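Local coordinates for thioredoxin reductase (PDB 6GNA), which is a flavoprotein that probably reduces the disulfide of thioredoxin with electrons from ferredoxin, passed on through its bound FAD, at residues A[231-242]-A[249-260]. Sequence-based numbering, arbitrary orientation.
Sequences PGLYVEDGHIKV and NIDGCYAAGDCT. With FAD (flavin-adenine dinucleotide), chain B.
Ile-240, on the second strand of a beta hairpin closed by a type I' turn from Glu-236 to His-239, donates its backbone N-H to Cys-259 O in a hydrogen bond (N to O 2.9 Å), while Thr-260 CA makes a CH...O contact with Ile-240 O. Cys-259 O also accepts from a water that bridges to Gly-238 O. At the other end the amide of Asn-249 reads the backbone before the hairpin through two hydrogen bonds: ND2 donates almost straight (171°) to Gly-232 O in the amide plane, whereas Tyr-234 N reaches OD1 from above the carbonyl plane, 53° out of it. Together they hold the amide between Gly-232 and Tyr-234, the in-plane ND2 bond setting its orientation; Asn-249 CG lies 3.4 Å from Tyr-234 CB. Beside it, Ile-250 CD1 lies 3.8 Å from Leu-233 CA. Deeper in, Ala-255 CB is met by Ile-240 CG2 at 3.8 Å and Val-242 CG1 at 3.7 Å; the extended second torsion of Ile-240 (chi2 171°) carries CD1 to Cys-259 SG. Strand 253-255 is the outermost, within this chain, of the FAD domain's parallel sheet, next to strand 108-110, whose Leu-110 touches Leu-233, Ile-240 and Ala-255. Past this strand, Asp-258 N donates a hydrogen bond to FAD O2P, Asp-258 OD1 accepts one from the ribityl hydroxyl O3', and Thr-260 OG1 is hydrogen-bonded to Glu-272 OE1 of helix 266-286.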
loop_
_atom_site.group_PDB
_atom_site.type_symbol
_atom_site.label_atom_id
_atom_site.label_comp_id
_atom_site.label_asym_id
_atom_site.label_seq_id
_atom_site.Cartn_x
_atom_site.Cartn_y
_atom_site.Cartn_z
ATOM N N PRO A 231 20.473 -14.155 4.985
ATOM C CA PRO A 231 20.668 -14.818 6.273
ATOM C C PRO A 231 20.339 -13.897 7.437
ATOM O O PRO A 231 20.737 -12.728 7.470
ATOM C CB PRO A 231 22.154 -15.186 6.257
ATOM C CG PRO A 231 22.469 -15.344 4.831
ATOM C CD PRO A 231 21.651 -14.305 4.118
ATOM N N GLY A 232 19.579 -14.434 8.396
ATOM C CA GLY A 232 19.170 -13.690 9.568
ATOM C C GLY A 232 17.842 -12.980 9.421
ATOM O O GLY A 232 17.347 -12.403 10.398
ATOM N N LEU A 233 17.256 -12.986 8.232
ATOM C CA LEU A 233 16.001 -12.291 8.008
ATOM C C LEU A 233 14.865 -13.046 8.688
ATOM O O LEU A 233 14.790 -14.275 8.619
ATOM C CB LEU A 233 15.741 -12.205 6.504
ATOM C CG LEU A 233 14.472 -11.470 6.083
ATOM C CD1 LEU A 233 14.553 -9.996 6.395
ATOM C CD2 LEU A 233 14.266 -11.651 4.588
ATOM N N TYR A 234 13.963 -12.297 9.321
ATOM C CA TYR A 234 12.826 -12.881 10.023
ATOM C C TYR A 234 11.652 -13.087 9.061
ATOM O O TYR A 234 11.132 -12.131 8.468
ATOM C CB TYR A 234 12.404 -11.990 11.192
ATOM C CG TYR A 234 11.151 -12.468 11.873
ATOM C CD1 TYR A 234 11.090 -13.718 12.465
ATOM C CD2 TYR A 234 10.013 -11.665 11.894
ATOM C CE1 TYR A 234 9.942 -14.155 13.097
ATOM C CE2 TYR A 234 8.869 -12.082 12.543
ATOM C CZ TYR A 234 8.821 -13.327 13.099
ATOM O OH TYR A 234 7.673 -13.743 13.739
ATOM N N VAL A 235 11.264 -14.347 8.901
ATOM C CA VAL A 235 10.215 -14.796 8.005
ATOM C C VAL A 235 9.289 -15.662 8.835
ATOM O O VAL A 235 9.741 -16.380 9.736
ATOM C CB VAL A 235 10.822 -15.612 6.843
ATOM C CG1 VAL A 235 9.758 -16.139 5.900
ATOM C CG2 VAL A 235 11.828 -14.784 6.077
ATOM N N GLU A 236 8.005 -15.590 8.557
ATOM C CA GLU A 236 7.037 -16.462 9.189
ATOM C C GLU A 236 6.022 -16.858 8.131
ATOM O O GLU A 236 5.481 -15.997 7.430
ATOM C CB GLU A 236 6.361 -15.747 10.364
ATOM C CG GLU A 236 5.261 -16.538 11.031
ATOM C CD GLU A 236 4.673 -15.810 12.235
ATOM O OE1 GLU A 236 4.476 -16.460 13.281
ATOM O OE2 GLU A 236 4.433 -14.588 12.129
ATOM N N ASP A 237 5.798 -18.163 7.991
ATOM C CA ASP A 237 4.840 -18.686 7.022
ATOM C C ASP A 237 5.263 -18.353 5.593
ATOM O O ASP A 237 4.422 -18.152 4.719
ATOM C CB ASP A 237 3.419 -18.186 7.314
ATOM C CG ASP A 237 2.950 -18.543 8.712
ATOM O OD1 ASP A 237 3.425 -19.563 9.258
ATOM O OD2 ASP A 237 2.103 -17.803 9.263
ATOM N N GLY A 238 6.573 -18.301 5.349
ATOM C CA GLY A 238 7.095 -17.933 4.049
ATOM C C GLY A 238 6.959 -16.472 3.697
ATOM O O GLY A 238 7.306 -16.088 2.570
ATOM N N HIS A 239 6.457 -15.639 4.605
ATOM C CA HIS A 239 6.265 -14.216 4.348
ATOM C C HIS A 239 7.285 -13.438 5.150
ATOM O O HIS A 239 7.513 -13.738 6.329
ATOM C CB HIS A 239 4.892 -13.714 4.811
ATOM C CG HIS A 239 3.746 -14.575 4.395
ATOM N ND1 HIS A 239 3.462 -14.855 3.077
ATOM C CD2 HIS A 239 2.787 -15.190 5.126
ATOM C CE1 HIS A 239 2.388 -15.622 3.015
ATOM N NE2 HIS A 239 1.958 -15.837 4.244
ATOM N N ILE A 240 7.953 -12.481 4.498
ATOM C CA ILE A 240 8.840 -11.569 5.217
ATOM C C ILE A 240 7.992 -10.640 6.069
ATOM O O ILE A 240 7.093 -9.960 5.566
ATOM C CB ILE A 240 9.714 -10.765 4.242
ATOM C CG1 ILE A 240 10.541 -11.687 3.330
ATOM C CG2 ILE A 240 10.602 -9.794 5.017
ATOM C CD1 ILE A 240 11.261 -10.959 2.190
ATOM N N LYS A 241 8.278 -10.593 7.364
ATOM C CA LYS A 241 7.483 -9.798 8.284
ATOM C C LYS A 241 7.997 -8.364 8.333
ATOM O O LYS A 241 9.189 -8.126 8.552
ATOM C CB LYS A 241 7.503 -10.448 9.655
ATOM C CG LYS A 241 6.735 -11.763 9.675
ATOM C CD LYS A 241 5.237 -11.510 9.587
ATOM C CE LYS A 241 4.441 -12.803 9.576
ATOM N NZ LYS A 241 2.973 -12.583 9.444
ATOM N N VAL A 242 7.097 -7.412 8.080
ATOM C CA VAL A 242 7.431 -5.996 8.078
ATOM C C VAL A 242 6.455 -5.231 8.960
ATOM O O VAL A 242 5.338 -5.678 9.244
ATOM C CB VAL A 242 7.451 -5.363 6.669
ATOM C CG1 VAL A 242 8.497 -6.030 5.779
ATOM C CG2 VAL A 242 6.073 -5.431 6.000
ATOM N N ASN A 249 13.274 -7.097 10.239
ATOM C CA ASN A 249 14.051 -7.180 11.474
ATOM C C ASN A 249 15.489 -6.698 11.302
ATOM O O ASN A 249 16.182 -6.510 12.303
ATOM C CB ASN A 249 14.071 -8.615 12.025
ATOM C CG ASN A 249 14.838 -9.568 11.151
ATOM O OD1 ASN A 249 14.655 -9.564 9.934
ATOM N ND2 ASN A 249 15.698 -10.381 11.738
ATOM N N ILE A 250 15.955 -6.497 10.074
ATOM C CA ILE A 250 17.336 -6.114 9.803
ATOM C C ILE A 250 17.368 -4.623 9.499
ATOM O O ILE A 250 16.746 -4.172 8.533
ATOM C CB ILE A 250 17.925 -6.942 8.649
ATOM C CG1 ILE A 250 18.020 -8.426 9.044
ATOM C CG2 ILE A 250 19.316 -6.425 8.246
ATOM C CD1 ILE A 250 18.411 -9.353 7.891
ATOM N N ASP A 251 18.079 -3.847 10.316
ATOM C CA ASP A 251 18.118 -2.403 10.109
ATOM C C ASP A 251 18.628 -2.089 8.704
ATOM O O ASP A 251 19.619 -2.661 8.247
ATOM C CB ASP A 251 19.028 -1.753 11.152
ATOM C CG ASP A 251 19.009 -0.235 11.081
ATOM O OD1 ASP A 251 17.906 0.351 11.058
ATOM O OD2 ASP A 251 20.100 0.373 11.057
ATOM N N GLY A 252 17.955 -1.169 8.024
ATOM C CA GLY A 252 18.326 -0.794 6.673
ATOM C C GLY A 252 17.799 -1.701 5.580
ATOM O O GLY A 252 18.041 -1.420 4.406
ATOM N N CYS A 253 17.104 -2.775 5.940
ATOM C CA CYS A 253 16.532 -3.713 4.993
ATOM C C CYS A 253 15.019 -3.647 5.115
ATOM O O CYS A 253 14.472 -3.887 6.201
ATOM C CB CYS A 253 17.024 -5.122 5.301
ATOM S SG CYS A 253 16.481 -6.366 4.111
ATOM N N TYR A 254 14.364 -3.295 4.011
ATOM C CA TYR A 254 12.921 -3.175 3.879
ATOM C C TYR A 254 12.415 -4.290 2.977
ATOM O O TYR A 254 13.194 -4.949 2.276
ATOM C CB TYR A 254 12.578 -1.825 3.239
ATOM C CG TYR A 254 13.106 -0.640 4.016
ATOM C CD1 TYR A 254 14.429 -0.254 3.906
ATOM C CD2 TYR A 254 12.277 0.089 4.847
ATOM C CE1 TYR A 254 14.922 0.818 4.616
ATOM C CE2 TYR A 254 12.759 1.166 5.559
ATOM C CZ TYR A 254 14.086 1.528 5.441
ATOM O OH TYR A 254 14.612 2.591 6.155
ATOM N N ALA A 255 11.093 -4.466 2.941
ATOM C CA ALA A 255 10.502 -5.432 2.019
ATOM C C ALA A 255 9.151 -4.902 1.560
ATOM O O ALA A 255 8.469 -4.187 2.299
ATOM C CB ALA A 255 10.357 -6.805 2.674
ATOM N N ALA A 256 8.773 -5.261 0.333
ATOM C CA ALA A 256 7.569 -4.724 -0.284
ATOM C C ALA A 256 7.017 -5.698 -1.309
ATOM O O ALA A 256 7.772 -6.338 -2.052
ATOM C CB ALA A 256 7.892 -3.396 -0.976
ATOM N N GLY A 257 5.686 -5.765 -1.372
ATOM C CA GLY A 257 4.983 -6.548 -2.353
ATOM C C GLY A 257 4.619 -7.940 -1.898
ATOM O O GLY A 257 4.427 -8.184 -0.698
ATOM N N ASP A 258 4.481 -8.864 -2.851
ATOM C CA ASP A 258 4.010 -10.196 -2.495
ATOM C C ASP A 258 4.929 -10.861 -1.477
ATOM O O ASP A 258 4.482 -11.733 -0.728
ATOM C CB ASP A 258 3.934 -11.123 -3.710
ATOM C CG ASP A 258 2.772 -10.848 -4.652
ATOM O OD1 ASP A 258 1.943 -9.938 -4.392
ATOM O OD2 ASP A 258 2.707 -11.576 -5.683
ATOM N N CYS A 259 6.216 -10.500 -1.457
ATOM C CA CYS A 259 7.143 -11.122 -0.517
ATOM C C CYS A 259 6.810 -10.818 0.939
ATOM O O CYS A 259 7.355 -11.490 1.821
ATOM C CB CYS A 259 8.604 -10.757 -0.831
ATOM S SG CYS A 259 9.153 -9.095 -0.363
ATOM N N THR A 260 5.987 -9.806 1.186
ATOM C CA THR A 260 5.564 -9.492 2.551
ATOM C C THR A 260 4.262 -10.176 3.059
ATOM O O THR A 260 3.899 -9.957 4.212
ATOM C CB THR A 260 5.400 -7.972 2.752
ATOM O OG1 THR A 260 4.212 -7.521 2.092
ATOM C CG2 THR A 260 6.607 -7.225 2.210
HETATM P PA FAD B . 6.483 -9.943 -8.759
HETATM O O1A FAD B . 5.416 -9.358 -9.649
HETATM O O2A FAD B . 6.612 -11.443 -8.651
HETATM O O5B FAD B . 7.907 -9.348 -9.207
HETATM C C5B FAD B . 9.108 -10.021 -8.853
HETATM C C4B FAD B . 10.186 -9.739 -9.887
HETATM O O4B FAD B . 11.462 -9.680 -9.247
HETATM C C3B FAD B . 10.251 -10.846 -10.926
HETATM O O3B FAD B . 10.409 -10.296 -12.236
HETATM C C2B FAD B . 11.469 -11.653 -10.542
HETATM O O2B FAD B . 12.126 -12.220 -11.678
HETATM C C1B FAD B . 12.346 -10.638 -9.830
HETATM N N9A FAD B . 13.169 -11.291 -8.790
HETATM C C8A FAD B . 12.716 -12.032 -7.761
HETATM N N7A FAD B . 13.752 -12.475 -7.005
HETATM C C5A FAD B . 14.888 -12.016 -7.556
HETATM C C6A FAD B . 16.334 -12.111 -7.266
HETATM N N6A FAD B . 16.787 -12.810 -6.200
HETATM N N1A FAD B . 17.183 -11.477 -8.102
HETATM C C2A FAD B . 16.756 -10.775 -9.169
HETATM N N3A FAD B . 15.457 -10.650 -9.486
HETATM C C4A FAD B . 14.497 -11.236 -8.735
HETATM N N1 FAD B . -3.078 -8.808 -8.914
HETATM C C2 FAD B . -4.043 -7.856 -8.978
HETATM O O2 FAD B . -4.054 -6.957 -8.112
HETATM N N3 FAD B . -4.990 -7.836 -9.932
HETATM C C4 FAD B . -5.044 -8.765 -10.895
HETATM O O4 FAD B . -5.933 -8.726 -11.771
HETATM C C4X FAD B . -4.026 -9.842 -10.898
HETATM N N5 FAD B . -4.017 -10.812 -11.837
HETATM C C5X FAD B . -3.078 -11.783 -11.818
HETATM C C6 FAD B . -3.090 -12.770 -12.796
HETATM C C7 FAD B . -2.129 -13.774 -12.787
HETATM C C7M FAD B . -2.145 -14.843 -13.846
HETATM C C8 FAD B . -1.085 -13.792 -11.731
HETATM C C8M FAD B . -0.042 -14.878 -11.717
HETATM C C9 FAD B . -1.070 -12.807 -10.753
HETATM C C9A FAD B . -2.029 -11.803 -10.759
HETATM N N10 FAD B . -2.026 -10.806 -9.762
HETATM C C10 FAD B . -3.008 -9.800 -9.825
HETATM C "C1'" FAD B . -1.002 -10.790 -8.713
HETATM C "C2'" FAD B . 0.024 -9.709 -9.010
HETATM O "O2'" FAD B . 0.665 -10.025 -10.249
HETATM C "C3'" FAD B . 1.066 -9.635 -7.902
HETATM O "O3'" FAD B . 0.435 -9.285 -6.668
HETATM C "C4'" FAD B . 2.137 -8.605 -8.231
HETATM O "O4'" FAD B . 2.775 -8.957 -9.465
HETATM C "C5'" FAD B . 3.168 -8.522 -7.113
HETATM O "O5'" FAD B . 4.331 -7.885 -7.625
HETATM P P FAD B . 5.734 -7.930 -6.848
HETATM O O1P FAD B . 6.623 -6.857 -7.427
HETATM O O2P FAD B . 5.518 -7.991 -5.357
HETATM O O3P FAD B . 6.316 -9.378 -7.257
HETATM O O HOH W 1 11.512 -9.345 8.955
HETATM O O HOH W 2 8.601 -13.950 1.070
#